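Long-range contact in endonuclease V (Bacillus subtilis, PDB 3GA2), which probably repairs deaminated DNA by nicking the strand at the second phosphodiester bond 3' to a deoxyinosine, using magnesium: residues A[155-166]-A[177-187]. The protein carries 1 engineered substitution. Numbering follows the deposited sequence.
Sequences FVTPEIEVGAYT and RALRTRRDVKP
The guanidinium of R177 lies flat over one face of the Y165 ring, planes 18° apart and centres 4.1 Å apart, an off-centre cation-pi stack with NE and CZ above the CE1 side. R177 reaches it on an extended chain running alongside the tyrosine, and its NE also forms a salt bridge with D167. G163 O sits at the edge of the Y165 ring, in its plane. The second guanidinium, that of R180, is used edge-on: NH2 donates to P158 O (2.7 Å) and NE to E159 O (2.8 Å), both carbonyls near its plane but each approached from above its own carbonyl plane, while NH1 turns back to V185 O. Bends at chi2 (79°) and chi3 (66°) fold the chain so that one group ties three backbone oxygens from two loops. A leucine in place of R180 would probably leave the carbonyls of P158, E159 and V185 without this donor and the 158-160 loop less firmly tied to the turn at V185. Beside the R180 guanidinium, P158 CG packs on P187 CB (4.0 Å); farther along, A178 CB meets F155 CD1. Backbone bonds continue the pairing: T166 and A178 exchange two, R180 N reaches A164 O (3.0 Å), and G163 N, within the type II turn E161–A164, reaches R180 O. This is the open end of an antiparallel beta hairpin, strands 165-170 and 173-179, at the margin of the mixed sheet of an RNase H-like fold.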
ATOM      1  N   PHE A 155       4.322 -14.218 -13.684  1.00 19.03           N
ATOM      2  CA  PHE A 155       5.305 -13.194 -13.985  1.00 24.01           C
ATOM      3  C   PHE A 155       6.636 -13.803 -14.392  1.00 24.06           C
ATOM      4  O   PHE A 155       6.887 -14.989 -14.166  1.00 23.82           O
ATOM      5  CB  PHE A 155       5.500 -12.286 -12.767  1.00 17.45           C
ATOM      6  CG  PHE A 155       6.157 -12.965 -11.601  1.00 18.28           C
ATOM      7  CD1 PHE A 155       7.543 -13.007 -11.498  1.00 13.51           C
ATOM      8  CD2 PHE A 155       5.390 -13.560 -10.603  1.00 15.58           C
ATOM      9  CE1 PHE A 155       8.158 -13.628 -10.420  1.00 20.27           C
ATOM     10  CE2 PHE A 155       5.995 -14.187  -9.517  1.00 18.18           C
ATOM     11  CZ  PHE A 155       7.384 -14.221  -9.424  1.00 17.76           C
ATOM     12  N   VAL A 156       7.480 -12.984 -15.008  1.00 23.27           N
ATOM     13  CA  VAL A 156       8.802 -13.419 -15.427  1.00 21.50           C
ATOM     14  C   VAL A 156       9.760 -13.003 -14.327  1.00 17.80           C
ATOM     15  O   VAL A 156       9.763 -11.847 -13.905  1.00 14.98           O
ATOM     16  CB  VAL A 156       9.229 -12.749 -16.748  1.00 24.77           C
ATOM     17  CG1 VAL A 156      10.669 -13.119 -17.074  1.00 23.97           C
ATOM     18  CG2 VAL A 156       8.308 -13.187 -17.873  1.00 18.98           C
ATOM     19  N   THR A 157      10.560 -13.947 -13.850  1.00 17.26           N
ATOM     20  CA  THR A 157      11.512 -13.641 -12.795  1.00 21.60           C
ATOM     21  C   THR A 157      12.490 -12.584 -13.287  1.00 22.61           C
ATOM     22  O   THR A 157      13.105 -12.737 -14.339  1.00 22.27           O
ATOM     23  CB  THR A 157      12.298 -14.886 -12.370  1.00 23.06           C
ATOM     24  OG1 THR A 157      11.388 -15.882 -11.887  1.00 30.39           O
ATOM     25  CG2 THR A 157      13.288 -14.534 -11.270  1.00 25.88           C
ATOM     26  N   PRO A 158      12.634 -11.488 -12.532  1.00 23.64           N
ATOM     27  CA  PRO A 158      13.547 -10.410 -12.916  1.00 24.39           C
ATOM     28  C   PRO A 158      14.986 -10.839 -12.690  1.00 26.27           C
ATOM     29  O   PRO A 158      15.244 -11.823 -12.000  1.00 30.53           O
ATOM     30  CB  PRO A 158      13.124  -9.265 -12.004  1.00 19.92           C
ATOM     31  CG  PRO A 158      12.749  -9.990 -10.743  1.00 23.70           C
ATOM     32  CD  PRO A 158      11.947 -11.175 -11.264  1.00 11.24           C
ATOM     33  N   GLU A 159      15.924 -10.105 -13.276  1.00 30.06           N
ATOM     34  CA  GLU A 159      17.332 -10.432 -13.122  1.00 30.12           C
ATOM     35  C   GLU A 159      17.741 -10.351 -11.654  1.00 29.33           C
ATOM     36  O   GLU A 159      17.034  -9.766 -10.833  1.00 27.68           O
ATOM     37  CB  GLU A 159      18.193  -9.482 -13.957  1.00 35.15           C
ATOM     38  CG  GLU A 159      19.643  -9.918 -14.032  1.00 48.49           C
ATOM     39  CD  GLU A 159      19.793 -11.302 -14.641  1.00 50.71           C
ATOM     40  OE1 GLU A 159      20.677 -12.061 -14.184  1.00 43.80           O
ATOM     41  OE2 GLU A 159      19.027 -11.626 -15.576  1.00 53.47           O
ATOM     42  N   ILE A 160      18.888 -10.940 -11.336  1.00 29.20           N
ATOM     43  CA  ILE A 160      19.411 -10.960  -9.974  1.00 29.12           C
ATOM     44  C   ILE A 160      19.893  -9.574  -9.526  1.00 26.59           C
ATOM     45  O   ILE A 160      20.007  -9.304  -8.332  1.00 34.76           O
ATOM     46  CB  ILE A 160      20.596 -11.951  -9.869  1.00 31.53           C
ATOM     47  CG1 ILE A 160      20.800 -12.390  -8.420  1.00 33.02           C
ATOM     48  CG2 ILE A 160      21.865 -11.311 -10.410  1.00 41.36           C
ATOM     49  CD1 ILE A 160      20.032 -13.638  -8.062  1.00 47.15           C
ATOM     50  N   GLU A 161      20.166  -8.702 -10.490  1.00 25.57           N
ATOM     51  CA  GLU A 161      20.660  -7.358 -10.213  1.00 27.45           C
ATOM     52  C   GLU A 161      19.650  -6.425  -9.547  1.00 27.27           C
ATOM     53  O   GLU A 161      18.444  -6.527  -9.771  1.00 25.56           O
ATOM     54  CB  GLU A 161      21.171  -6.728 -11.513  1.00 30.24           C
ATOM     55  CG  GLU A 161      21.687  -5.299 -11.378  1.00 45.09           C
ATOM     56  CD  GLU A 161      22.427  -4.823 -12.621  1.00 58.79           C
ATOM     57  OE1 GLU A 161      21.859  -4.925 -13.732  1.00 54.52           O
ATOM     58  OE2 GLU A 161      23.576  -4.339 -12.485  1.00 58.31           O
ATOM     59  N   VAL A 162      20.160  -5.512  -8.727  1.00 25.80           N
ATOM     60  CA  VAL A 162      19.325  -4.544  -8.029  1.00 23.66           C
ATOM     61  C   VAL A 162      18.699  -3.583  -9.027  1.00 26.21           C
ATOM     62  O   VAL A 162      19.382  -3.053  -9.902  1.00 23.80           O
ATOM     63  CB  VAL A 162      20.146  -3.733  -7.011  1.00 25.67           C
ATOM     64  CG1 VAL A 162      19.332  -2.545  -6.501  1.00 29.36           C
ATOM     65  CG2 VAL A 162      20.550  -4.625  -5.855  1.00 33.50           C
ATOM     66  N   GLY A 163      17.397  -3.358  -8.885  1.00 27.79           N
ATOM     67  CA  GLY A 163      16.704  -2.459  -9.787  1.00 14.77           C
ATOM     68  C   GLY A 163      16.136  -3.155 -11.009  1.00 18.53           C
ATOM     69  O   GLY A 163      15.396  -2.550 -11.786  1.00 18.90           O
ATOM     70  N   ALA A 164      16.474  -4.429 -11.187  1.00 17.08           N
ATOM     71  CA  ALA A 164      15.978  -5.188 -12.333  1.00 19.50           C
ATOM     72  C   ALA A 164      14.480  -5.427 -12.190  1.00 13.81           C
ATOM     73  O   ALA A 164      13.978  -5.574 -11.081  1.00 11.26           O
ATOM     74  CB  ALA A 164      16.712  -6.524 -12.436  1.00 23.95           C
ATOM     75  N   TYR A 165      13.769  -5.483 -13.308  1.00 13.60           N
ATOM     76  CA  TYR A 165      12.332  -5.696 -13.242  1.00 15.50           C
ATOM     77  C   TYR A 165      11.774  -6.306 -14.514  1.00 16.86           C
ATOM     78  O   TYR A 165      12.448  -6.367 -15.538  1.00 16.70           O
ATOM     79  CB  TYR A 165      11.633  -4.359 -12.970  1.00 12.37           C
ATOM     80  CG  TYR A 165      11.707  -3.390 -14.130  1.00 13.26           C
ATOM     81  CD1 TYR A 165      10.767  -3.437 -15.150  1.00  9.90           C
ATOM     82  CD2 TYR A 165      12.724  -2.439 -14.216  1.00 17.37           C
ATOM     83  CE1 TYR A 165      10.827  -2.570 -16.227  1.00 20.69           C
ATOM     84  CE2 TYR A 165      12.797  -1.558 -15.299  1.00 16.67           C
ATOM     85  CZ  TYR A 165      11.840  -1.632 -16.299  1.00 22.13           C
ATOM     86  OH  TYR A 165      11.870  -0.775 -17.375  1.00 24.63           O
ATOM     87  N   THR A 166      10.533  -6.769 -14.430  1.00 13.51           N
ATOM     88  CA  THR A 166       9.841  -7.334 -15.575  1.00 13.49           C
ATOM     89  C   THR A 166       8.412  -6.844 -15.441  1.00 14.08           C
ATOM     90  O   THR A 166       7.902  -6.722 -14.328  1.00 11.40           O
ATOM     91  CB  THR A 166       9.842  -8.884 -15.564  1.00 20.52           C
ATOM     92  OG1 THR A 166       9.144  -9.354 -14.404  1.00 16.19           O
ATOM     93  CG2 THR A 166      11.270  -9.420 -15.558  1.00 20.52           C
ATOM     94  N   ARG A 177       4.919  -4.468 -11.903  1.00  5.97           N
ATOM     95  CA  ARG A 177       6.223  -5.059 -12.182  1.00 11.64           C
ATOM     96  C   ARG A 177       6.733  -5.980 -11.073  1.00 11.90           C
ATOM     97  O   ARG A 177       6.389  -5.812  -9.902  1.00 14.15           O
ATOM     98  CB  ARG A 177       7.266  -3.953 -12.416  1.00  5.53           C
ATOM     99  CG  ARG A 177       7.059  -3.139 -13.690  1.00 12.47           C
ATOM    100  CD  ARG A 177       8.025  -1.961 -13.802  1.00  8.33           C
ATOM    101  NE  ARG A 177       7.889  -1.276 -15.087  1.00 10.35           N
ATOM    102  CZ  ARG A 177       8.473  -0.120 -15.391  1.00 11.05           C
ATOM    103  NH1 ARG A 177       9.243   0.494 -14.499  1.00 12.57           N
ATOM    104  NH2 ARG A 177       8.293   0.421 -16.589  1.00  8.87           N
ATOM    105  N   ALA A 178       7.541  -6.965 -11.456  1.00 12.99           N
ATOM    106  CA  ALA A 178       8.157  -7.863 -10.487  1.00 14.75           C
ATOM    107  C   ALA A 178       9.495  -7.154 -10.376  1.00 12.22           C
ATOM    108  O   ALA A 178      10.218  -7.028 -11.366  1.00 11.53           O
ATOM    109  CB  ALA A 178       8.328  -9.256 -11.071  1.00 15.25           C
ATOM    110  N   LEU A 179       9.810  -6.673  -9.181  1.00 13.67           N
ATOM    111  CA  LEU A 179      11.028  -5.902  -8.977  1.00 13.86           C
ATOM    112  C   LEU A 179      12.008  -6.449  -7.957  1.00 18.51           C
ATOM    113  O   LEU A 179      11.643  -6.745  -6.818  1.00 16.46           O
ATOM    114  CB  LEU A 179      10.644  -4.471  -8.583  1.00 11.07           C
ATOM    115  CG  LEU A 179      11.760  -3.469  -8.275  1.00 16.22           C
ATOM    116  CD1 LEU A 179      12.566  -3.200  -9.530  1.00 13.88           C
ATOM    117  CD2 LEU A 179      11.157  -2.184  -7.733  1.00  7.72           C
ATOM    118  N   ARG A 180      13.261  -6.556  -8.387  1.00 17.86           N
ATOM    119  CA  ARG A 180      14.347  -7.034  -7.547  1.00 17.19           C
ATOM    120  C   ARG A 180      14.884  -5.825  -6.786  1.00 13.62           C
ATOM    121  O   ARG A 180      15.661  -5.044  -7.328  1.00 17.21           O
ATOM    122  CB  ARG A 180      15.471  -7.614  -8.412  1.00 19.12           C
ATOM    123  CG  ARG A 180      16.566  -8.314  -7.623  1.00 17.50           C
ATOM    124  CD  ARG A 180      16.132  -9.711  -7.204  1.00 17.77           C
ATOM    125  NE  ARG A 180      15.952 -10.579  -8.362  1.00 18.73           N
ATOM    126  CZ  ARG A 180      15.574 -11.853  -8.300  1.00 22.91           C
ATOM    127  NH1 ARG A 180      15.328 -12.425  -7.129  1.00 18.03           N
ATOM    128  NH2 ARG A 180      15.446 -12.556  -9.418  1.00 20.60           N
ATOM    129  N   THR A 181      14.466  -5.659  -5.538  1.00 21.65           N
ATOM    130  CA  THR A 181      14.938  -4.533  -4.750  1.00 21.56           C
ATOM    131  C   THR A 181      16.255  -4.895  -4.094  1.00 24.79           C
ATOM    132  O   THR A 181      17.208  -4.119  -4.122  1.00 33.29           O
ATOM    133  CB  THR A 181      13.928  -4.138  -3.681  1.00 17.11           C
ATOM    134  OG1 THR A 181      13.422  -5.315  -3.047  1.00 15.04           O
ATOM    135  CG2 THR A 181      12.785  -3.360  -4.307  1.00 18.51           C
ATOM    136  N   ARG A 182      16.306  -6.078  -3.504  1.00 22.00           N
ATOM    137  CA  ARG A 182      17.524  -6.545  -2.863  1.00 25.30           C
ATOM    138  C   ARG A 182      18.010  -7.699  -3.738  1.00 29.51           C
ATOM    139  O   ARG A 182      17.249  -8.619  -4.046  1.00 27.43           O
ATOM    140  CB  ARG A 182      17.208  -7.002  -1.439  1.00 19.27           C
ATOM    141  CG  ARG A 182      18.412  -7.407  -0.626  1.00 29.32           C
ATOM    142  CD  ARG A 182      17.971  -7.855   0.743  1.00 29.46           C
ATOM    143  NE  ARG A 182      19.060  -8.451   1.506  1.00 42.18           N
ATOM    144  CZ  ARG A 182      18.881  -9.207   2.582  1.00 43.77           C
ATOM    145  NH1 ARG A 182      17.651  -9.458   3.020  1.00 42.50           N
ATOM    146  NH2 ARG A 182      19.927  -9.716   3.218  1.00 40.92           N
ATOM    147  N   ARG A 183      19.269  -7.647  -4.160  1.00 27.96           N
ATOM    148  CA  ARG A 183      19.794  -8.681  -5.046  1.00 34.88           C
ATOM    149  C   ARG A 183      19.739 -10.101  -4.504  1.00 31.19           C
ATOM    150  O   ARG A 183      19.968 -10.347  -3.320  1.00 31.21           O
ATOM    151  CB  ARG A 183      21.225  -8.346  -5.479  1.00 30.36           C
ATOM    152  CG  ARG A 183      22.212  -8.191  -4.347  1.00 40.11           C
ATOM    153  CD  ARG A 183      23.615  -7.916  -4.890  1.00 49.36           C
ATOM    154  NE  ARG A 183      24.173  -9.065  -5.597  1.00 40.32           N
ATOM    155  CZ  ARG A 183      24.472 -10.224  -5.017  1.00 43.87           C
ATOM    156  NH1 ARG A 183      24.981 -11.219  -5.735  1.00 40.63           N
ATOM    157  NH2 ARG A 183      24.271 -10.389  -3.716  1.00 36.49           N
ATOM    158  N   ASP A 184      19.413 -11.027  -5.402  1.00 35.97           N
ATOM    159  CA  ASP A 184      19.314 -12.452  -5.096  1.00 45.57           C
ATOM    160  C   ASP A 184      18.143 -12.825  -4.186  1.00 45.16           C
ATOM    161  O   ASP A 184      17.682 -13.966  -4.219  1.00 51.84           O
ATOM    162  CB  ASP A 184      20.628 -12.958  -4.483  1.00 53.88           C
ATOM    163  CG  ASP A 184      20.917 -14.410  -4.834  1.00 61.93           C
ATOM    164  OD1 ASP A 184      20.053 -15.276  -4.576  1.00 65.55           O
ATOM    165  OD2 ASP A 184      22.015 -14.688  -5.365  1.00 59.72           O
ATOM    166  N   VAL A 185      17.656 -11.882  -3.379  1.00 39.84           N
ATOM    167  CA  VAL A 185      16.533 -12.182  -2.490  1.00 32.39           C
ATOM    168  C   VAL A 185      15.212 -12.053  -3.243  1.00 23.93           C
ATOM    169  O   VAL A 185      15.166 -11.480  -4.332  1.00 26.12           O
ATOM    170  CB  VAL A 185      16.498 -11.244  -1.255  1.00 34.46           C
ATOM    171  CG1 VAL A 185      17.908 -11.029  -0.726  1.00 35.54           C
ATOM    172  CG2 VAL A 185      15.829  -9.929  -1.603  1.00 37.10           C
ATOM    173  N   LYS A 186      14.141 -12.584  -2.659  1.00 26.05           N
ATOM    174  CA  LYS A 186      12.820 -12.541  -3.283  1.00 17.86           C
ATOM    175  C   LYS A 186      12.439 -11.134  -3.719  1.00 15.33           C
ATOM    176  O   LYS A 186      12.561 -10.179  -2.958  1.00 18.22           O
ATOM    177  CB  LYS A 186      11.754 -13.075  -2.324  1.00 16.35           C
ATOM    178  CG  LYS A 186      10.363 -13.201  -2.940  1.00 17.07           C
ATOM    179  CD  LYS A 186       9.383 -13.772  -1.927  1.00 19.94           C
ATOM    180  CE  LYS A 186       8.000 -13.989  -2.515  1.00 17.88           C
ATOM    181  NZ  LYS A 186       7.059 -14.510  -1.479  1.00 13.07           N
ATOM    182  N   PRO A 187      11.964 -10.987  -4.958  1.00  7.68           N
ATOM    183  CA  PRO A 187      11.582  -9.657  -5.428  1.00 21.47           C
ATOM    184  C   PRO A 187      10.255  -9.205  -4.831  1.00 19.74           C
ATOM    185  O   PRO A 187       9.551  -9.987  -4.189  1.00 20.25           O
ATOM    186  CB  PRO A 187      11.506  -9.842  -6.940  1.00 20.01           C
ATOM    187  CG  PRO A 187      11.014 -11.248  -7.067  1.00 24.56           C
ATOM    188  CD  PRO A 187      11.830 -11.987  -6.031  1.00 17.85           C
TER